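Local coordinates for protein uncharacterized metal-dependent hydrolase (Pyrococcus furiosus, PDB 3ICJ) that probably hydrolyses carbon-nitrogen bonds other than peptide bonds, as a zinc-dependent member of the amidohydrolase family, at residues A[96-101]-A[264-269]; A[162-167]-A[173-178]; A[480-485]-A[489-494]. All blocks are in the same frame, centred on the assembly; numbering follows the deposited sequence.

Overall arrangement
Contact 1 joins two strands of the central barrel and runs up to the metal centre, where H101 binds one of two zinc ions that share the carboxylated K296. Contact 3 folds the loop leading out of helix 463-477 at the other end of contact 1, with centres about 13 Å apart. The two touch: F266 CZ packs on A480 CB at 3.7 Å, and A96 N lies 2.9 Å from E493 O, a probable hydrogen bond. Contact 2 stands apart, in a separate sheet inserted in the chain between the segments of contact 1. Its centre is about 32 Å from that of contact 1 and about 44 Å from that of contact 3.

Contact 1 of 3, residues A[96-101]-A[264-269]; sequences AFFDSH and NVFAYL. With ZN (zinc ion), chain B.
F98 and F266 meet across two strands that do not pair directly: their segments come no closer between CA atoms than 9.0 Å, from F98 to N264, and no hydrogen bond passes between them. The gap is bridged by two aromatic rings, and phenylalanine suits both places because it is long, flat and apolar. F98 holds CG anti to its backbone nitrogen (chi1 -169°), which swings the ring toward the other strand until CZ lies 3.7 Å from F266 CE2. The planes are only 23° from parallel but slid apart, with centroids 5.6 Å from each other, so the rings barely overlap, and the closest approach is one of corner carbons, CZ to CE2.

Further along, D99 OD1 accepts the backbone N-H of H101 at 3.3 Å through its anti lone pair, forming an Asx turn where the chain turns a corner. The turn ends on H101 itself, whose NE2 binds the zinc ion at 2.3 Å. E372 takes a hydrogen bond at H101 ND1, which fixes the rotation of the imidazole, and H103, D434 and the carboxylated K296 complete this metal's site.

Strand 236-244 runs between the two segments as their shared parallel neighbour, and F98 leans on S238 in it. Helix 463-477 lies against strand 92-102, where A475 touches F98, L467 touches F97 and Y470 touches D99.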
loop_
_atom_site.group_PDB
_atom_site.type_symbol
_atom_site.label_atom_id
_atom_site.label_comp_id
_atom_site.label_asym_id
_atom_site.label_seq_id
_atom_site.Cartn_x
_atom_site.Cartn_y
_atom_site.Cartn_z
ATOM N N ALA A 96 16.799 0.366 -3.528
ATOM C CA ALA A 96 15.805 -0.330 -2.740
ATOM C C ALA A 96 14.407 -0.119 -3.326
ATOM O O ALA A 96 14.152 0.868 -4.038
ATOM C CB ALA A 96 15.861 0.107 -1.273
ATOM N N PHE A 97 13.525 -1.078 -3.061
ATOM C CA PHE A 97 12.149 -0.985 -3.526
ATOM C C PHE A 97 11.435 0.180 -2.857
ATOM O O PHE A 97 11.754 0.551 -1.728
ATOM C CB PHE A 97 11.400 -2.294 -3.284
ATOM C CG PHE A 97 11.882 -3.426 -4.151
ATOM C CD1 PHE A 97 11.578 -3.456 -5.501
ATOM C CD2 PHE A 97 12.670 -4.448 -3.613
ATOM C CE1 PHE A 97 12.047 -4.491 -6.328
ATOM C CE2 PHE A 97 13.122 -5.512 -4.432
ATOM C CZ PHE A 97 12.812 -5.514 -5.791
ATOM N N PHE A 98 10.483 0.741 -3.583
ATOM C CA PHE A 98 9.681 1.851 -3.126
ATOM C C PHE A 98 8.265 1.393 -3.433
ATOM O O PHE A 98 7.879 1.324 -4.605
ATOM C CB PHE A 98 10.059 3.109 -3.937
ATOM C CG PHE A 98 9.501 4.425 -3.395
ATOM C CD1 PHE A 98 10.313 5.550 -3.347
ATOM C CD2 PHE A 98 8.190 4.534 -2.916
ATOM C CE1 PHE A 98 9.825 6.778 -2.861
ATOM C CE2 PHE A 98 7.693 5.756 -2.422
ATOM C CZ PHE A 98 8.518 6.875 -2.388
ATOM N N ASP A 99 7.503 1.056 -2.388
ATOM C CA ASP A 99 6.100 0.679 -2.532
ATOM C C ASP A 99 5.236 1.944 -2.462
ATOM O O ASP A 99 5.080 2.553 -1.401
ATOM C CB ASP A 99 5.714 -0.331 -1.427
ATOM C CG ASP A 99 4.363 -1.008 -1.673
ATOM O OD1 ASP A 99 3.395 -0.331 -2.033
ATOM O OD2 ASP A 99 4.241 -2.229 -1.466
ATOM N N SER A 100 4.657 2.352 -3.587
ATOM C CA SER A 100 4.030 3.673 -3.622
ATOM C C SER A 100 2.629 3.745 -2.975
ATOM O O SER A 100 2.066 4.825 -2.869
ATOM C CB SER A 100 4.019 4.236 -5.042
ATOM O OG SER A 100 3.585 3.265 -5.972
ATOM N N HIS A 101 2.078 2.602 -2.551
ATOM C CA HIS A 101 0.737 2.551 -1.940
ATOM C C HIS A 101 0.576 1.360 -1.008
ATOM O O HIS A 101 0.384 0.228 -1.465
ATOM C CB HIS A 101 -0.330 2.490 -3.056
ATOM C CG HIS A 101 -1.750 2.529 -2.579
ATOM N ND1 HIS A 101 -2.657 3.457 -3.045
ATOM C CD2 HIS A 101 -2.437 1.729 -1.724
ATOM C CE1 HIS A 101 -3.831 3.245 -2.474
ATOM N NE2 HIS A 101 -3.726 2.202 -1.672
ATOM N N ASN A 264 11.566 5.532 4.760
ATOM C CA ASN A 264 10.946 6.770 4.290
ATOM C C ASN A 264 9.447 6.616 4.156
ATOM O O ASN A 264 8.988 5.744 3.451
ATOM C CB ASN A 264 11.549 7.186 2.963
ATOM C CG ASN A 264 13.038 7.311 3.044
ATOM O OD1 ASN A 264 13.560 8.077 3.871
ATOM N ND2 ASN A 264 13.752 6.544 2.210
ATOM N N VAL A 265 8.692 7.433 4.882
ATOM C CA VAL A 265 7.240 7.254 4.987
ATOM C C VAL A 265 6.610 8.521 4.439
ATOM O O VAL A 265 6.774 9.598 5.006
ATOM C CB VAL A 265 6.779 7.030 6.444
ATOM C CG1 VAL A 265 5.233 6.990 6.532
ATOM C CG2 VAL A 265 7.391 5.763 7.048
ATOM N N PHE A 266 5.948 8.401 3.295
ATOM C CA PHE A 266 5.277 9.547 2.695
ATOM C C PHE A 266 3.788 9.420 3.019
ATOM O O PHE A 266 3.084 8.607 2.428
ATOM C CB PHE A 266 5.544 9.630 1.184
ATOM C CG PHE A 266 6.992 9.861 0.839
ATOM C CD1 PHE A 266 7.468 11.154 0.576
ATOM C CD2 PHE A 266 7.878 8.791 0.777
ATOM C CE1 PHE A 266 8.823 11.378 0.260
ATOM C CE2 PHE A 266 9.239 8.997 0.493
ATOM C CZ PHE A 266 9.715 10.286 0.220
ATOM N N ALA A 267 3.329 10.207 3.987
ATOM C CA ALA A 267 2.002 10.016 4.572
ATOM C C ALA A 267 0.942 10.759 3.777
ATOM O O ALA A 267 1.081 11.958 3.527
ATOM C CB ALA A 267 2.007 10.472 6.051
ATOM N N TYR A 268 -0.084 10.037 3.338
ATOM C CA TYR A 268 -1.221 10.653 2.642
ATOM C C TYR A 268 -2.398 10.553 3.602
ATOM O O TYR A 268 -2.945 9.469 3.821
ATOM C CB TYR A 268 -1.527 9.951 1.312
ATOM C CG TYR A 268 -0.609 10.384 0.177
ATOM C CD1 TYR A 268 0.747 10.059 0.188
ATOM C CD2 TYR A 268 -1.097 11.125 -0.890
ATOM C CE1 TYR A 268 1.600 10.443 -0.843
ATOM C CE2 TYR A 268 -0.249 11.540 -1.940
ATOM C CZ TYR A 268 1.099 11.188 -1.902
ATOM O OH TYR A 268 1.941 11.583 -2.901
ATOM N N LEU A 269 -2.763 11.696 4.173
ATOM C CA LEU A 269 -3.678 11.761 5.321
ATOM C C LEU A 269 -5.131 11.617 4.907
ATOM O O LEU A 269 -5.494 11.994 3.795
ATOM C CB LEU A 269 -3.511 13.108 6.051
ATOM C CG LEU A 269 -2.124 13.592 6.508
ATOM C CD1 LEU A 269 -2.216 14.785 7.462
ATOM C CD2 LEU A 269 -1.379 12.485 7.154
HETATM ZN ZN ZN B . -5.352 1.128 -0.465
#

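Contact 2 of 3, residues A[162-167]-A[173-178]; sequences PVFLYR and AVMNSK
A beta hairpin of strands 163-167 and 172-175, with helix 177-183 starting straight after it, brings L165 against V174 and V163 against N176. The strands run antiparallel, their axes 4.6 Å apart. L165 and V174 form the hydrogen-bonded pair: L165 N gives to V174 O at 2.8 Å, and V174 N returns a bond to L165 O at 2.9 Å. Beyond it N176 N gives V163 O a weak bond of 3.5 Å.

F164, Y166, A173 and M175 share one face of the sheet. The F164 ring, carried alongside the partner strand by a CG anti to the backbone nitrogen (chi1 -178°), touches A173 CB with CZ and M175 CE with CE1, each at 3.7 Å. Alanine is small enough to sit close beside the far end of the ring, whereas the flexible methionine lies alongside, bent at its last torsion so that the methyl group CE comes up to CE1. L203 of helix 200-214 packs on F164, Y166 and A173. Beta-branched V174 sits on the other face, where CG1 meets L165 CB at 4.0 Å.

N176 OD1 takes the V163 N-H at 3.3 Å, met from above its carbonyl plane, and also accepts from M179 N in the first turn of the helix. Its ND2 donates to R161 O and L156 O, so the amide is gripped at both ends. An alanine here would probably leave V163 N, M179 N and both carbonyls without these partners and loosen the join between hairpin and helix. Asparagine is a common N-cap, and the whole is typical of a hairpin whose second strand runs through an asparagine N-cap into a helix, here within a mixed sheet in which strand 137-142 flanks strand 163-167.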
loop_
_atom_site.group_PDB
_atom_site.type_symbol
_atom_site.label_atom_id
_atom_site.label_comp_id
_atom_site.label_asym_id
_atom_site.label_seq_id
_atom_site.Cartn_x
_atom_site.Cartn_y
_atom_site.Cartn_z
ATOM N N PRO A 162 -10.867 -9.203 25.466
ATOM C CA PRO A 162 -11.657 -9.015 24.234
ATOM C C PRO A 162 -11.089 -9.788 23.055
ATOM O O PRO A 162 -9.873 -9.905 22.906
ATOM C CB PRO A 162 -11.575 -7.508 23.968
ATOM C CG PRO A 162 -11.336 -6.916 25.297
ATOM C CD PRO A 162 -10.469 -7.897 26.035
ATOM N N VAL A 163 -11.991 -10.343 22.258
ATOM C CA VAL A 163 -11.643 -11.223 21.154
ATOM C C VAL A 163 -12.474 -10.790 19.951
ATOM O O VAL A 163 -13.661 -10.511 20.092
ATOM C CB VAL A 163 -11.913 -12.707 21.545
ATOM C CG1 VAL A 163 -12.071 -13.575 20.337
ATOM C CG2 VAL A 163 -10.782 -13.255 22.445
ATOM N N PHE A 164 -11.858 -10.703 18.773
ATOM C CA PHE A 164 -12.592 -10.303 17.572
ATOM C C PHE A 164 -11.998 -11.087 16.412
ATOM O O PHE A 164 -10.829 -10.890 16.060
ATOM C CB PHE A 164 -12.467 -8.785 17.361
ATOM C CG PHE A 164 -13.237 -8.254 16.163
ATOM C CD1 PHE A 164 -14.484 -7.676 16.332
ATOM C CD2 PHE A 164 -12.703 -8.317 14.878
ATOM C CE1 PHE A 164 -15.197 -7.185 15.245
ATOM C CE2 PHE A 164 -13.413 -7.827 13.777
ATOM C CZ PHE A 164 -14.660 -7.263 13.964
ATOM N N LEU A 165 -12.793 -11.989 15.839
ATOM C CA LEU A 165 -12.279 -12.972 14.876
ATOM C C LEU A 165 -13.007 -12.957 13.532
ATOM O O LEU A 165 -14.176 -13.314 13.457
ATOM C CB LEU A 165 -12.357 -14.387 15.463
ATOM C CG LEU A 165 -11.773 -14.641 16.856
ATOM C CD1 LEU A 165 -12.182 -16.021 17.352
ATOM C CD2 LEU A 165 -10.267 -14.501 16.870
ATOM N N TYR A 166 -12.304 -12.542 12.482
ATOM C CA TYR A 166 -12.864 -12.546 11.136
ATOM C C TYR A 166 -13.142 -13.967 10.659
ATOM O O TYR A 166 -12.428 -14.904 11.017
ATOM C CB TYR A 166 -11.919 -11.839 10.161
ATOM C CG TYR A 166 -11.873 -10.338 10.334
ATOM C CD1 TYR A 166 -12.819 -9.520 9.729
ATOM C CD2 TYR A 166 -10.884 -9.738 11.101
ATOM C CE1 TYR A 166 -12.781 -8.148 9.885
ATOM C CE2 TYR A 166 -10.837 -8.366 11.262
ATOM C CZ TYR A 166 -11.788 -7.576 10.652
ATOM O OH TYR A 166 -11.745 -6.209 10.808
ATOM N N ARG A 167 -14.183 -14.121 9.848
ATOM C CA ARG A 167 -14.315 -15.288 8.983
ATOM C C ARG A 167 -13.358 -15.208 7.800
ATOM O O ARG A 167 -12.779 -14.156 7.527
ATOM C CB ARG A 167 -15.755 -15.426 8.485
ATOM C CG ARG A 167 -16.107 -16.815 7.979
ATOM C CD ARG A 167 -17.513 -16.854 7.405
ATOM N NE ARG A 167 -17.831 -18.154 6.823
ATOM C CZ ARG A 167 -17.433 -18.550 5.618
ATOM N NH1 ARG A 167 -16.698 -17.746 4.862
ATOM N NH2 ARG A 167 -17.768 -19.752 5.167
ATOM N N ALA A 173 -17.682 -11.495 11.154
ATOM C CA ALA A 173 -16.793 -11.690 12.295
ATOM C C ALA A 173 -17.553 -12.201 13.517
ATOM O O ALA A 173 -18.743 -11.953 13.643
ATOM C CB ALA A 173 -16.064 -10.398 12.632
ATOM N N VAL A 174 -16.867 -12.937 14.387
ATOM C CA VAL A 174 -17.427 -13.336 15.683
ATOM C C VAL A 174 -16.623 -12.677 16.801
ATOM O O VAL A 174 -15.403 -12.490 16.677
ATOM C CB VAL A 174 -17.536 -14.901 15.846
ATOM C CG1 VAL A 174 -16.150 -15.565 15.941
ATOM C CG2 VAL A 174 -18.427 -15.293 17.049
ATOM N N MET A 175 -17.313 -12.304 17.881
ATOM C CA MET A 175 -16.664 -11.680 19.036
ATOM C C MET A 175 -17.198 -12.253 20.359
ATOM O O MET A 175 -18.272 -12.869 20.387
ATOM C CB MET A 175 -16.778 -10.133 18.965
ATOM C CG MET A 175 -18.201 -9.560 19.101
ATOM S SD MET A 175 -18.327 -7.793 18.670
ATOM C CE MET A 175 -18.466 -7.911 16.909
ATOM N N ASN A 176 -16.449 -12.085 21.449
ATOM C CA ASN A 176 -16.998 -12.464 22.759
ATOM C C ASN A 176 -17.715 -11.281 23.428
ATOM O O ASN A 176 -17.817 -10.199 22.823
ATOM C CB ASN A 176 -15.951 -13.132 23.663
ATOM C CG ASN A 176 -14.845 -12.198 24.080
ATOM O OD1 ASN A 176 -14.843 -11.006 23.743
ATOM N ND2 ASN A 176 -13.884 -12.737 24.824
ATOM N N SER A 177 -18.218 -11.499 24.647
ATOM C CA SER A 177 -18.997 -10.492 25.383
ATOM C C SER A 177 -18.225 -9.227 25.732
ATOM O O SER A 177 -18.766 -8.122 25.598
ATOM C CB SER A 177 -19.614 -11.089 26.654
ATOM O OG SER A 177 -20.521 -12.125 26.312
ATOM N N LYS A 178 -16.970 -9.395 26.152
ATOM C CA LYS A 178 -16.073 -8.274 26.472
ATOM C C LYS A 178 -15.922 -7.322 25.287
ATOM O O LYS A 178 -16.024 -6.102 25.441
ATOM C CB LYS A 178 -14.695 -8.781 26.911
ATOM C CG LYS A 178 -14.623 -9.172 28.374
ATOM C CD LYS A 178 -13.192 -9.339 28.816
ATOM C CE LYS A 178 -13.054 -9.161 30.325
ATOM N NZ LYS A 178 -13.540 -10.349 31.070
#

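Contact 3 of 3, residues A[480-485]-A[489-494]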
loop_
_atom_site.group_PDB
_atom_site.type_symbol
_atom_site.label_atom_id
_atom_site.label_comp_id
_atom_site.label_asym_id
_atom_site.label_seq_id
_atom_site.Cartn_x
_atom_site.Cartn_y
_atom_site.Cartn_z
ATOM N N ALA A 480 8.997 12.217 -4.987
ATOM C CA ALA A 480 10.217 12.011 -4.200
ATOM C C ALA A 480 11.387 11.950 -5.163
ATOM O O ALA A 480 11.798 10.865 -5.594
ATOM C CB ALA A 480 10.106 10.702 -3.439
ATOM N N GLU A 481 11.908 13.120 -5.509
ATOM C CA GLU A 481 12.793 13.277 -6.671
ATOM C C GLU A 481 14.215 12.741 -6.454
ATOM O O GLU A 481 14.946 12.491 -7.419
ATOM C CB GLU A 481 12.846 14.756 -7.113
ATOM C CG GLU A 481 11.472 15.410 -7.437
ATOM C CD GLU A 481 10.661 14.694 -8.542
ATOM O OE1 GLU A 481 11.255 14.112 -9.489
ATOM O OE2 GLU A 481 9.408 14.731 -8.456
ATOM N N ASP A 482 14.597 12.576 -5.193
ATOM C CA ASP A 482 15.933 12.072 -4.834
ATOM C C ASP A 482 15.919 10.606 -4.368
ATOM O O ASP A 482 16.847 10.154 -3.698
ATOM C CB ASP A 482 16.581 12.996 -3.793
ATOM C CG ASP A 482 15.798 13.070 -2.488
ATOM O OD1 ASP A 482 14.616 12.642 -2.420
ATOM O OD2 ASP A 482 16.384 13.582 -1.516
ATOM N N LEU A 483 14.865 9.865 -4.734
ATOM C CA LEU A 483 14.811 8.424 -4.478
ATOM C C LEU A 483 14.616 7.623 -5.766
ATOM O O LEU A 483 14.094 8.150 -6.747
ATOM C CB LEU A 483 13.698 8.080 -3.459
ATOM C CG LEU A 483 14.035 8.411 -2.004
ATOM C CD1 LEU A 483 12.801 8.551 -1.147
ATOM C CD2 LEU A 483 15.019 7.407 -1.396
ATOM N N GLY A 484 15.013 6.353 -5.738
ATOM C CA GLY A 484 14.726 5.394 -6.814
ATOM C C GLY A 484 15.876 5.025 -7.735
ATOM O O GLY A 484 15.766 4.073 -8.512
ATOM N N LYS A 485 16.959 5.800 -7.663
ATOM C CA LYS A 485 18.187 5.586 -8.435
ATOM C C LYS A 485 19.372 5.684 -7.481
ATOM O O LYS A 485 19.222 6.165 -6.352
ATOM C CB LYS A 485 18.333 6.655 -9.540
ATOM C CG LYS A 485 17.307 6.571 -10.684
ATOM C CD LYS A 485 17.719 7.510 -11.845
ATOM C CE LYS A 485 16.591 7.708 -12.862
ATOM N NZ LYS A 485 16.310 6.480 -13.704
ATOM N N GLY A 489 23.911 12.246 -5.733
ATOM C CA GLY A 489 22.895 13.149 -5.171
ATOM C C GLY A 489 21.639 12.457 -4.654
ATOM O O GLY A 489 20.887 13.036 -3.861
ATOM N N PHE A 490 21.392 11.233 -5.118
ATOM C CA PHE A 490 20.234 10.448 -4.669
ATOM C C PHE A 490 20.466 9.941 -3.255
ATOM O O PHE A 490 21.610 9.710 -2.854
ATOM C CB PHE A 490 19.942 9.269 -5.622
ATOM C CG PHE A 490 19.167 9.670 -6.842
ATOM C CD1 PHE A 490 19.795 10.329 -7.895
ATOM C CD2 PHE A 490 17.802 9.409 -6.933
ATOM C CE1 PHE A 490 19.078 10.726 -9.034
ATOM C CE2 PHE A 490 17.070 9.799 -8.068
ATOM C CZ PHE A 490 17.710 10.456 -9.119
ATOM N N ARG A 491 19.379 9.805 -2.494
ATOM C CA ARG A 491 19.442 9.196 -1.168
ATOM C C ARG A 491 19.862 7.738 -1.324
ATOM O O ARG A 491 19.367 7.029 -2.205
ATOM C CB ARG A 491 18.100 9.273 -0.452
ATOM C CG ARG A 491 17.774 10.626 0.083
ATOM C CD ARG A 491 16.300 10.738 0.359
ATOM N NE ARG A 491 15.947 12.117 0.677
ATOM C CZ ARG A 491 15.937 12.620 1.906
ATOM N NH1 ARG A 491 15.613 13.890 2.095
ATOM N NH2 ARG A 491 16.241 11.854 2.947
ATOM N N ALA A 492 20.797 7.313 -0.478
ATOM C CA ALA A 492 21.428 6.011 -0.643
ATOM C C ALA A 492 20.579 4.918 -0.010
ATOM O O ALA A 492 20.866 4.466 1.095
ATOM C CB ALA A 492 22.838 6.022 -0.058
ATOM N N GLU A 493 19.504 4.542 -0.699
ATOM C CA GLU A 493 18.673 3.418 -0.292
ATOM C C GLU A 493 18.983 2.310 -1.279
ATOM O O GLU A 493 18.642 2.393 -2.458
ATOM C CB GLU A 493 17.172 3.774 -0.287
ATOM C CG GLU A 493 16.776 4.977 0.582
ATOM C CD GLU A 493 16.824 4.719 2.083
ATOM O OE1 GLU A 493 17.152 3.589 2.517
ATOM O OE2 GLU A 493 16.535 5.663 2.835
ATOM N N TYR A 494 19.703 1.304 -0.804
ATOM C CA TYR A 494 20.151 0.231 -1.665
ATOM C C TYR A 494 19.956 -1.105 -1.004
ATOM O O TYR A 494 19.910 -1.202 0.231
ATOM C CB TYR A 494 21.636 0.410 -2.044
ATOM C CG TYR A 494 22.589 0.372 -0.856
ATOM C CD1 TYR A 494 23.136 -0.835 -0.408
ATOM C CD2 TYR A 494 22.970 1.548 -0.206
ATOM C CE1 TYR A 494 24.011 -0.871 0.669
ATOM C CE2 TYR A 494 23.853 1.522 0.873
ATOM C CZ TYR A 494 24.367 0.314 1.303
ATOM O OH TYR A 494 25.235 0.295 2.369
HETATM O O HOH W 1 17.676 6.686 -3.985
#
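D482 and R491 join two irregular segments through their backbones: R491 N gives a 2.8 Å hydrogen bond to D482 O. The first segment opens with a type I turn from A480 to L483, and A492 centres an inverse gamma turn in the second. G484 and G489 both adopt positive phi, where a CB would press on the preceding carbonyl oxygen. A water donates to K485 O at 2.9 Å; its link to R491 O is doubtful.

The salt bridge repeats the backbone link in side chains. D482 CG sits between its backbone nitrogen and carbonyl carbon (chi1 62°), which turns the carboxylate to R491, whose NE meets OD2 at 2.7 Å. The two planes are 86° apart, and NE meets OD2 from above the carboxylate plane. R64 is a second partner of D482 OD2, while R491 NH1 pairs with E286. R64 and R491 come close to each other, and the carboxylates of D482 and E286 probably offset their like charges.

F490 lies flat under K485, whose CB stands 3.8 Å from the ring centroid, a CH-pi contact over the face. Lysine suits this place because its aliphatic stem covers the ring while NZ goes on to S48. At the ring's edge, L483 O is buried without a polar partner, 3.6 Å from F490 CE2. L483 CD2 touches both R491 CB and E493 CG, the latter at 3.6 Å; E493 itself carries its charge to R289.

The whole is a non-regular connection from helix 463-477 to strand 494-497, which pairs antiparallel with strand 92-102, and its backbone is also bonded to V65 and E63. Such a link is consistent with the amidohydrolase fold, in which a small beta domain accompanies the barrel.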